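Local coordinates for DUF3861 domain-containing protein (PDB 3CJL), which is of unknown function, a small DUF3861-family protein from Pectobacterium atrosepticum that assembles as a pair of identical chains, at residues A[54-59]-A[80-85]. Sequence-based numbering, arbitrary orientation.
Sequences GLKLFG and AFMMNL. With EDO (1,2-ethanediol), chain C.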
ATOM      1  N   GLY A  54       1.348   1.112   2.892  1.00 32.85           N
ATOM      2  CA  GLY A  54       1.056   0.388   1.672  1.00 33.62           C
ATOM      3  C   GLY A  54       0.076  -0.741   1.863  1.00 32.20           C
ATOM      4  O   GLY A  54      -0.885  -0.850   1.107  1.00 32.16           O
ATOM      5  N   LEU A  55       0.317  -1.551   2.889  1.00 33.10           N
ATOM      6  CA  LEU A  55      -0.567  -2.666   3.273  1.00 34.78           C
ATOM      7  C   LEU A  55      -2.026  -2.257   3.630  1.00 34.90           C
ATOM      8  O   LEU A  55      -2.978  -2.928   3.235  1.00 34.25           O
ATOM      9  CB  LEU A  55       0.058  -3.378   4.466  1.00 33.98           C
ATOM     10  CG  LEU A  55      -0.583  -4.638   5.018  1.00 37.82           C
ATOM     11  CD1 LEU A  55      -0.521  -5.722   3.976  1.00 43.47           C
ATOM     12  CD2 LEU A  55       0.150  -5.034   6.290  1.00 36.72           C
ATOM     13  N   LYS A  56      -2.184  -1.194   4.421  1.00 36.12           N
ATOM     14  CA  LYS A  56      -3.504  -0.679   4.773  1.00 35.94           C
ATOM     15  C   LYS A  56      -4.230  -0.088   3.556  1.00 35.94           C
ATOM     16  O   LYS A  56      -5.430  -0.254   3.425  1.00 39.82           O
ATOM     17  CB  LYS A  56      -3.439   0.372   5.888  1.00 37.83           C
ATOM     18  CG  LYS A  56      -2.802  -0.042   7.211  1.00 37.80           C
ATOM     19  CD  LYS A  56      -3.191  -1.415   7.748  1.00 46.16           C
ATOM     20  CE  LYS A  56      -4.570  -1.469   8.279  1.00 47.14           C
ATOM     21  NZ  LYS A  56      -4.778  -2.817   8.958  1.00 51.37           N
ATOM     22  N   LEU A  57      -3.510   0.592   2.668  1.00 36.58           N
ATOM     23  CA  LEU A  57      -4.110   1.115   1.438  1.00 35.92           C
ATOM     24  C   LEU A  57      -4.607  -0.009   0.548  1.00 34.99           C
ATOM     25  O   LEU A  57      -5.770  -0.019   0.204  1.00 35.80           O
ATOM     26  CB  LEU A  57      -3.140   2.002   0.648  1.00 35.75           C
ATOM     27  CG  LEU A  57      -2.899   3.413   1.190  1.00 43.05           C
ATOM     28  CD1 LEU A  57      -1.783   4.098   0.388  1.00 32.91           C
ATOM     29  CD2 LEU A  57      -4.197   4.239   1.183  1.00 34.55           C
ATOM     30  N   PHE A  58      -3.750  -0.968   0.196  1.00 35.91           N
ATOM     31  CA  PHE A  58      -4.193  -2.024  -0.725  1.00 37.39           C
ATOM     32  C   PHE A  58      -5.132  -3.032  -0.055  1.00 35.90           C
ATOM     33  O   PHE A  58      -6.060  -3.493  -0.697  1.00 36.77           O
ATOM     34  CB  PHE A  58      -3.033  -2.596  -1.592  1.00 42.33           C
ATOM     35  CG  PHE A  58      -2.473  -3.920  -1.159  1.00 40.77           C
ATOM     36  CD1 PHE A  58      -3.109  -5.098  -1.520  1.00 47.06           C
ATOM     37  CD2 PHE A  58      -1.229  -3.998  -0.528  1.00 50.23           C
ATOM     38  CE1 PHE A  58      -2.588  -6.327  -1.164  1.00 48.69           C
ATOM     39  CE2 PHE A  58      -0.675  -5.233  -0.186  1.00 45.48           C
ATOM     40  CZ  PHE A  58      -1.362  -6.396  -0.500  1.00 50.89           C
ATOM     41  N   GLY A  59      -4.958  -3.272   1.245  1.00 34.68           N
ATOM     42  CA  GLY A  59      -5.825  -4.158   2.014  1.00 35.74           C
ATOM     43  C   GLY A  59      -7.260  -3.682   2.165  1.00 35.38           C
ATOM     44  O   GLY A  59      -8.187  -4.475   2.075  1.00 36.11           O
ATOM     45  N   ALA A  80      -3.832 -14.930   6.203  1.00 32.77           N
ATOM     46  CA  ALA A  80      -2.794 -15.651   6.933  1.00 32.81           C
ATOM     47  C   ALA A  80      -1.574 -14.760   7.181  1.00 33.16           C
ATOM     48  O   ALA A  80      -0.961 -14.812   8.244  1.00 33.15           O
ATOM     49  CB  ALA A  80      -2.388 -16.924   6.181  1.00 33.65           C
ATOM     50  N   PHE A  81      -1.235 -13.946   6.188  1.00 33.40           N
ATOM     51  CA  PHE A  81      -0.148 -12.983   6.303  1.00 32.49           C
ATOM     52  C   PHE A  81      -0.488 -11.936   7.380  1.00 32.05           C
ATOM     53  O   PHE A  81       0.346 -11.615   8.236  1.00 30.17           O
ATOM     54  CB  PHE A  81       0.098 -12.331   4.940  1.00 33.89           C
ATOM     55  CG  PHE A  81       1.093 -11.219   4.961  1.00 31.50           C
ATOM     56  CD1 PHE A  81       2.448 -11.492   5.077  1.00 35.24           C
ATOM     57  CD2 PHE A  81       0.680  -9.907   4.868  1.00 35.91           C
ATOM     58  CE1 PHE A  81       3.378 -10.456   5.075  1.00 35.27           C
ATOM     59  CE2 PHE A  81       1.601  -8.875   4.876  1.00 41.35           C
ATOM     60  CZ  PHE A  81       2.955  -9.155   4.982  1.00 34.75           C
HETATM   61  N   MSE A  82      -1.717 -11.432   7.345  1.00 33.40           N
HETATM   62  CA  MSE A  82      -2.177 -10.454   8.331  1.00 36.01           C
HETATM   63  C   MSE A  82      -2.164 -11.016   9.738  1.00 35.63           C
HETATM   64  O   MSE A  82      -1.777 -10.322  10.662  1.00 35.76           O
HETATM   65  CB  MSE A  82      -3.591  -9.968   8.022  1.00 38.94           C
HETATM   66  CG  MSE A  82      -3.718  -9.050   6.805  1.00 43.39           C
HETATM   67 SE   MSE A  82      -2.560  -7.525   6.831  0.75 54.91          SE
HETATM   68  CE  MSE A  82      -3.085  -6.789   8.568  1.00 50.64           C
HETATM   69  N   MSE A  83      -2.585 -12.268   9.893  1.00 37.53           N
HETATM   70  CA  MSE A  83      -2.585 -12.907  11.208  1.00 41.87           C
HETATM   71  C   MSE A  83      -1.177 -13.089  11.759  1.00 38.91           C
HETATM   72  O   MSE A  83      -0.969 -12.915  12.947  1.00 38.01           O
HETATM   73  CB  MSE A  83      -3.302 -14.253  11.177  1.00 40.67           C
HETATM   74  CG  MSE A  83      -4.810 -14.155  11.329  1.00 42.74           C
HETATM   75 SE   MSE A  83      -5.587 -15.919  11.076  0.75 60.13          SE
HETATM   76  CE  MSE A  83      -4.292 -17.016  11.937  1.00 37.90           C
ATOM     77  N   ASN A  84      -0.223 -13.447  10.906  1.00 39.28           N
ATOM     78  CA  ASN A  84       1.171 -13.552  11.331  1.00 39.86           C
ATOM     79  C   ASN A  84       1.765 -12.190  11.728  1.00 40.16           C
ATOM     80  O   ASN A  84       2.517 -12.119  12.696  1.00 41.13           O
ATOM     81  CB  ASN A  84       2.029 -14.208  10.263  1.00 40.81           C
ATOM     82  CG  ASN A  84       3.447 -14.441  10.735  1.00 43.17           C
ATOM     83  OD1 ASN A  84       3.684 -15.286  11.593  1.00 53.76           O
ATOM     84  ND2 ASN A  84       4.394 -13.683  10.193  1.00 45.33           N
ATOM     85  N   LEU A  85       1.427 -11.124  10.996  1.00 40.59           N
ATOM     86  CA  LEU A  85       1.876  -9.774  11.362  1.00 42.15           C
ATOM     87  C   LEU A  85       1.310  -9.306  12.702  1.00 43.98           C
ATOM     88  O   LEU A  85       1.992  -8.598  13.440  1.00 44.58           O
ATOM     89  CB  LEU A  85       1.528  -8.725  10.288  1.00 41.14           C
ATOM     90  CG  LEU A  85       2.334  -8.761   8.986  1.00 47.80           C
ATOM     91  CD1 LEU A  85       1.719  -7.786   7.986  1.00 45.52           C
ATOM     92  CD2 LEU A  85       3.845  -8.480   9.202  1.00 43.64           C
TER
HETATM   93  C1  EDO C  88      -1.489  -4.554  12.725  1.00 62.28           C
HETATM   94  O1  EDO C  88      -0.146  -5.021  12.520  1.00 63.21           O
HETATM   95  C2  EDO C  88      -2.272  -4.615  11.413  1.00 61.25           C
HETATM   96  O2  EDO C  88      -3.606  -4.102  11.588  1.00 58.45           O
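A single leucine, L55, bridges two helix segments whose axes stay 13.2 Å apart, meeting F81, M82 and L85 at once. Its CG stands anti to the backbone N (chi1 -175°), which brings it to 3.9 Å from SE of selenomethionine M82. That selenium lies against both methyls too, L55 CD2 being closest at 3.7 Å. L55 CD2 alone meets L85 CD1, tip to tip at 3.6 Å; L55 CD1 alone meets F81, at the ring edge and in its plane, 3.9 Å from F81 CE2, while L85 CG lies over one face of that ring, offset toward the rim. In M82 the bend at chi2 sets SE against L55, and that at chi3 (-55°) puts CE 3.7 Å from C2 of a 1,2-ethanediol, probably left from the crystallisation liquor. Beside M82, K56 NZ donates a hydrogen bond to O2 of the diol (3.2 Å) and forms a salt bridge with D28. This buried apolar contact joins helices 45-64 and 75-86, roughly antiparallel at 146° between the segments. F51 also packs on F81 and L85; in the second subunit F74 stacks on F81, and F58 and L70 pack on L55 and L85, respectively. K56 lies against strand 19-26 and helix 30-37.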